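Local structure of minor structural protein 5 (Lactococcus phage Tuc2009, 5E7T) at residues 59-63 with 167-171. The protein is a structural protein of the phage particle, probably part of its baseplate, carrying a domain of the galactose-binding-like superfamily that may recognise host-surface carbohydrate. Numbering follows the deposited sequence.
Sequences KGTNA and GQQEG
Gly60 and Gly171 form an antiparallel hydrogen-bonded pair, the tight and buried part of this contact. Gly60 N donates to Gly171 O at 3.1 Å, and Gly171 N returns a bond to Gly60 O at 3.0 Å. This pair joins the end of strand 53-60 to the start of strand 171-184; beyond it the chain continues into strand 63-68 on one side and comes from strand 157-166 on the other, neighbours in a second antiparallel sheet. Past the pair the loops stay close, with the CA atoms of Thr61 and Glu170 4.4 Å apart, and a water bridges them: it accepts from Asn62 N and donates to Gly167 O and to Gln169 O, both at 2.9 Å. Asn62 and Ala63 face Phe165 as a G1 beta bulge, which starts the pairing in the second sheet. Thr61 lies across Glu170 at about a right angle, its CG2 3.6 Å from Glu170 N and its OG1 against the CB. On the solvent side, Glu170 reaches out with CG anti to its N (chi1 -178°) and an extended chain, while Lys59 bends at its last torsion (chi4 -74°) to bring NZ within 2.8 Å of Glu170 OE2, on the syn side and somewhat above the carboxylate plane; a weak bond also reaches OE1. The sheet-to-sheet crossing thus rests mainly on backbone groups and a shared water, and the salt bridge, lying toward solvent, probably adds little.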
# COMPACT_ATOMS: atom_id res chain seq x y z
N LYS B 59 17.51 49.16 -37.38
CA LYS B 59 18.73 49.97 -37.52
C LYS B 59 19.87 49.12 -38.11
O LYS B 59 20.16 48.03 -37.61
CB LYS B 59 19.15 50.46 -36.12
CG LYS B 59 20.02 51.70 -36.04
CD LYS B 59 19.97 52.22 -34.61
CE LYS B 59 20.90 53.36 -34.33
NZ LYS B 59 22.33 52.92 -34.24
N GLY B 60 20.53 49.64 -39.12
CA GLY B 60 21.64 48.92 -39.72
C GLY B 60 22.44 49.74 -40.70
O GLY B 60 21.95 50.75 -41.21
N THR B 61 23.69 49.29 -40.96
CA THR B 61 24.61 49.91 -41.92
C THR B 61 25.19 48.78 -42.78
O THR B 61 25.93 47.95 -42.25
CB THR B 61 25.67 50.77 -41.19
OG1 THR B 61 25.13 51.30 -39.98
CG2 THR B 61 26.18 51.92 -42.05
N ASN B 62 24.81 48.73 -44.07
CA ASN B 62 25.20 47.68 -45.04
C ASN B 62 24.91 46.33 -44.43
O ASN B 62 25.80 45.50 -44.19
CB ASN B 62 26.65 47.81 -45.49
CG ASN B 62 26.89 48.99 -46.37
OD1 ASN B 62 27.79 49.79 -46.13
ND2 ASN B 62 26.13 49.09 -47.45
N ALA B 63 23.62 46.16 -44.11
CA ALA B 63 23.17 45.00 -43.39
C ALA B 63 21.71 44.68 -43.58
O ALA B 63 20.89 45.56 -43.87
CB ALA B 63 23.44 45.19 -41.91
N GLY B 167 24.33 51.10 -48.28
CA GLY B 167 24.87 52.39 -48.65
C GLY B 167 25.78 52.89 -47.55
O GLY B 167 25.93 52.24 -46.51
N GLN B 168 26.37 54.07 -47.79
CA GLN B 168 27.35 54.72 -46.92
C GLN B 168 26.90 54.89 -45.48
O GLN B 168 27.61 54.43 -44.57
CB GLN B 168 27.77 56.07 -47.52
CG GLN B 168 29.26 56.30 -47.57
CD GLN B 168 29.64 57.11 -48.78
OE1 GLN B 168 29.95 56.56 -49.86
NE2 GLN B 168 29.59 58.44 -48.65
N GLN B 169 25.72 55.51 -45.27
CA GLN B 169 25.22 55.81 -43.93
C GLN B 169 24.24 54.81 -43.38
O GLN B 169 23.64 54.02 -44.12
CB GLN B 169 24.61 57.20 -43.89
CG GLN B 169 25.62 58.33 -43.96
CD GLN B 169 24.91 59.61 -44.28
OE1 GLN B 169 24.50 59.85 -45.43
NE2 GLN B 169 24.67 60.42 -43.26
N GLU B 170 24.09 54.84 -42.06
CA GLU B 170 23.17 53.99 -41.33
C GLU B 170 21.78 54.49 -41.61
O GLU B 170 21.56 55.71 -41.73
CB GLU B 170 23.44 54.11 -39.82
CG GLU B 170 22.59 53.23 -38.94
CD GLU B 170 22.81 53.47 -37.47
OE1 GLU B 170 22.40 54.54 -36.96
OE2 GLU B 170 23.42 52.59 -36.82
N GLY B 171 20.86 53.55 -41.69
CA GLY B 171 19.44 53.82 -41.85
C GLY B 171 18.70 53.19 -40.70
O GLY B 171 19.10 52.13 -40.21
O HOH W 1 23.62 51.27 -45.01